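Local coordinates for protease lasA (Pseudomonas aeruginosa, PDB 3IT5) that cleaves Gly-Gly and Gly-Ala peptide bonds as a secreted zinc metalloendopeptidase, cutting staphylococcal pentaglycine cross-links and degrading host elastin, at the zinc ion site. Residues are numbered along the deposited sequence; one frame, centred on the assembly and turned at random.

The zinc ion site. Residues 20-21, 23, 25, 34-36, 120, 122, 151. With ZN (zinc ion), chain B.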
ATOM      1  N   ASN A  20       5.723   2.084   6.828  1.00  6.24           N
ATOM      2  CA  ASN A  20       6.688   1.313   7.610  1.00  6.37           C
ATOM      3  C   ASN A  20       7.529   0.432   6.683  1.00  6.52           C
ATOM      4  O   ASN A  20       7.357   0.477   5.465  1.00  6.73           O
ATOM      5  CB  ASN A  20       5.989   0.500   8.716  1.00  6.16           C
ATOM      6  CG  ASN A  20       5.379  -0.809   8.209  1.00  6.24           C
ATOM      7  OD1 ASN A  20       5.218  -1.022   7.003  1.00  5.38           O
ATOM      8  ND2 ASN A  20       5.035  -1.694   9.144  1.00  5.36           N
ATOM      9  N   GLY A  21       8.427  -0.366   7.257  1.00  6.72           N
ATOM     10  CA  GLY A  21       9.337  -1.201   6.477  1.00  6.68           C
ATOM     11  C   GLY A  21       8.670  -2.299   5.668  1.00  7.02           C
ATOM     12  O   GLY A  21       7.615  -2.827   6.051  1.00  7.12           O
ATOM     13  N   HIS A  23       7.804  -5.852   4.038  1.00  6.91           N
ATOM     14  CA  HIS A  23       7.655  -7.170   4.631  1.00  7.13           C
ATOM     15  C   HIS A  23       6.856  -8.059   3.698  1.00  7.46           C
ATOM     16  O   HIS A  23       6.289  -7.580   2.711  1.00  7.83           O
ATOM     17  CB  HIS A  23       6.997  -7.085   6.017  1.00  6.72           C
ATOM     18  CG  HIS A  23       5.754  -6.252   6.052  1.00  6.27           C
ATOM     19  ND1 HIS A  23       5.782  -4.875   6.069  1.00  5.43           N
ATOM     20  CD2 HIS A  23       4.447  -6.601   6.089  1.00  5.44           C
ATOM     21  CE1 HIS A  23       4.545  -4.411   6.107  1.00  5.58           C
ATOM     22  NE2 HIS A  23       3.716  -5.438   6.124  1.00  5.17           N
ATOM     23  N   ASN A  25       3.622 -10.542   2.862  1.00  9.46           N
ATOM     24  CA  ASN A  25       2.197 -10.469   3.174  1.00 10.04           C
ATOM     25  C   ASN A  25       1.869 -10.989   4.577  1.00 10.61           C
ATOM     26  O   ASN A  25       1.005 -10.444   5.264  1.00 10.42           O
ATOM     27  CB  ASN A  25       1.401 -11.247   2.125  1.00 10.06           C
ATOM     28  CG  ASN A  25      -0.076 -10.922   2.148  1.00 10.49           C
ATOM     29  OD1 ASN A  25      -0.472  -9.758   2.089  1.00 10.31           O
ATOM     30  ND2 ASN A  25      -0.906 -11.959   2.200  1.00 10.47           N
ATOM     31  N   SER A  34       5.125  -6.217   0.612  1.00  7.83           N
ATOM     32  CA  SER A  34       4.174  -5.309   1.251  1.00  7.27           C
ATOM     33  C   SER A  34       4.834  -4.210   2.079  1.00  7.18           C
ATOM     34  O   SER A  34       5.955  -4.369   2.570  1.00  7.16           O
ATOM     35  CB  SER A  34       3.211  -6.099   2.151  1.00  7.23           C
ATOM     36  OG  SER A  34       2.705  -7.263   1.506  1.00  6.55           O
ATOM     37  N   PHE A  35       4.126  -3.096   2.222  1.00  6.89           N
ATOM     38  CA  PHE A  35       4.444  -2.104   3.240  1.00  7.07           C
ATOM     39  C   PHE A  35       3.162  -1.527   3.823  1.00  6.82           C
ATOM     40  O   PHE A  35       2.126  -1.476   3.151  1.00  7.34           O
ATOM     41  CB  PHE A  35       5.402  -1.015   2.724  1.00  6.82           C
ATOM     42  CG  PHE A  35       4.774  -0.014   1.788  1.00  7.12           C
ATOM     43  CD1 PHE A  35       4.171   1.143   2.283  1.00  7.21           C
ATOM     44  CD2 PHE A  35       4.828  -0.204   0.411  1.00  6.98           C
ATOM     45  CE1 PHE A  35       3.607   2.084   1.419  1.00  7.35           C
ATOM     46  CE2 PHE A  35       4.276   0.730  -0.461  1.00  7.16           C
ATOM     47  CZ  PHE A  35       3.662   1.877   0.039  1.00  7.31           C
ATOM     48  N   ASP A  36       3.231  -1.127   5.085  1.00  6.47           N
ATOM     49  CA  ASP A  36       2.081  -0.548   5.759  1.00  6.22           C
ATOM     50  C   ASP A  36       2.175   0.965   5.723  1.00  6.30           C
ATOM     51  O   ASP A  36       3.259   1.521   5.562  1.00  5.87           O
ATOM     52  CB  ASP A  36       1.983  -1.044   7.204  1.00  6.19           C
ATOM     53  CG  ASP A  36       1.966  -2.557   7.304  1.00  5.99           C
ATOM     54  OD1 ASP A  36       1.358  -3.217   6.432  1.00  6.11           O
ATOM     55  OD2 ASP A  36       2.557  -3.092   8.263  1.00  6.88           O
ATOM     56  N   HIS A 120      -3.943   0.685  10.355  1.00  4.63           N
ATOM     57  CA  HIS A 120      -3.035   0.906   9.225  1.00  4.34           C
ATOM     58  C   HIS A 120      -3.537   0.171   7.975  1.00  4.34           C
ATOM     59  O   HIS A 120      -4.415  -0.690   8.059  1.00  4.17           O
ATOM     60  CB  HIS A 120      -1.604   0.452   9.561  1.00  4.40           C
ATOM     61  CG  HIS A 120      -1.451  -1.032   9.717  1.00  4.00           C
ATOM     62  ND1 HIS A 120      -1.747  -1.694  10.888  1.00  4.72           N
ATOM     63  CD2 HIS A 120      -1.027  -1.981   8.848  1.00  4.10           C
ATOM     64  CE1 HIS A 120      -1.519  -2.987  10.734  1.00  3.76           C
ATOM     65  NE2 HIS A 120      -1.077  -3.187   9.506  1.00  3.61           N
ATOM     66  N   HIS A 122      -2.275  -2.436   5.126  1.00  4.16           N
ATOM     67  CA  HIS A 122      -1.296  -3.399   4.626  1.00  4.14           C
ATOM     68  C   HIS A 122      -1.485  -3.499   3.107  1.00  3.99           C
ATOM     69  O   HIS A 122      -2.555  -3.872   2.631  1.00  3.82           O
ATOM     70  CB  HIS A 122      -1.487  -4.750   5.337  1.00  4.21           C
ATOM     71  CG  HIS A 122      -0.748  -5.896   4.716  1.00  4.78           C
ATOM     72  ND1 HIS A 122       0.540  -6.234   5.072  1.00  5.80           N
ATOM     73  CD2 HIS A 122      -1.134  -6.808   3.793  1.00  5.49           C
ATOM     74  CE1 HIS A 122       0.921  -7.295   4.384  1.00  5.97           C
ATOM     75  NE2 HIS A 122      -0.072  -7.658   3.591  1.00  5.24           N
ATOM     76  N   TYR A 151      10.053  -5.944   7.937  1.00  9.32           N
ATOM     77  CA  TYR A 151       9.814  -4.711   8.702  1.00  9.10           C
ATOM     78  C   TYR A 151      11.062  -3.851   8.963  1.00  9.08           C
ATOM     79  O   TYR A 151      10.990  -2.887   9.728  1.00  9.06           O
ATOM     80  CB  TYR A 151       9.076  -4.995  10.025  1.00  8.99           C
ATOM     81  CG  TYR A 151       7.674  -5.553   9.876  1.00  8.73           C
ATOM     82  CD1 TYR A 151       7.414  -6.910  10.089  1.00  8.59           C
ATOM     83  CD2 TYR A 151       6.603  -4.723   9.537  1.00  8.39           C
ATOM     84  CE1 TYR A 151       6.124  -7.428   9.965  1.00  8.08           C
ATOM     85  CE2 TYR A 151       5.312  -5.229   9.410  1.00  8.79           C
ATOM     86  CZ  TYR A 151       5.075  -6.579   9.624  1.00  8.99           C
ATOM     87  OH  TYR A 151       3.790  -7.075   9.490  1.00  8.49           O
TER
HETATM   88 ZN    ZN B 183       1.583  -5.233   6.752  1.00 14.54          ZN
HETATM   89  O   HOH W   1       0.219  -5.413   8.334  1.00 10.52           O
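Two extended strands, 34-38 and 121-127, supply Asp36 and His122, while the loops carrying His23, His120 and Tyr151 bring their side chains in, Tyr151 from a backbone of positive phi (72°). Together they form the catalytic zinc centre of this M23 peptidase, with the HXH motif contributed by His120 and His122. Asp36, its CG anti to the carbonyl carbon, binds the metal chiefly through OD1, with OD2 at a looser 2.8 Å from ZN; a carboxylate suits the place, probably by offsetting part of the cation's charge. Imidazole suits its neighbours because one nitrogen can bind zinc while the other donates a hydrogen bond. His122 has CG anti to the backbone N (chi1 168°) and presents ND1 at 2.2 Å from ZN. Its NE2 donates a hydrogen bond of 2.6 Å to the amide OD1 of Asn25, which, with the ND1–ZN bond, limits the ring's rotation. His23 takes the crowded chi1 position and uses NE2 instead, so that ND1 donates a nearly straight hydrogen bond, in the ring plane, to Gly21 O, 2.7 Å away. The flat Tyr151 ring lies nearly parallel to this imidazole and slipped across it, CE2 3.3 Å above its centre. Its OH, 4.0 Å from ZN, is not a ligand; a hydroxyl beside the metal may hydrogen-bond a bound substrate or intermediate. Asn20 grips Asp36 twice: its OD1 receives the backbone N, and its ND2 donates to OD2 from above the carboxylate plane, a pairing that an amide's acceptor and donor suit well. Water 1 also binds ZN, at 146° to His23 NE2, in an irregular shell that may have unseen members. His120, a proposed proton donor/acceptor, stays off the metal and meets this probable nucleophile edge-on, its NE2 2.8 Å from the water O.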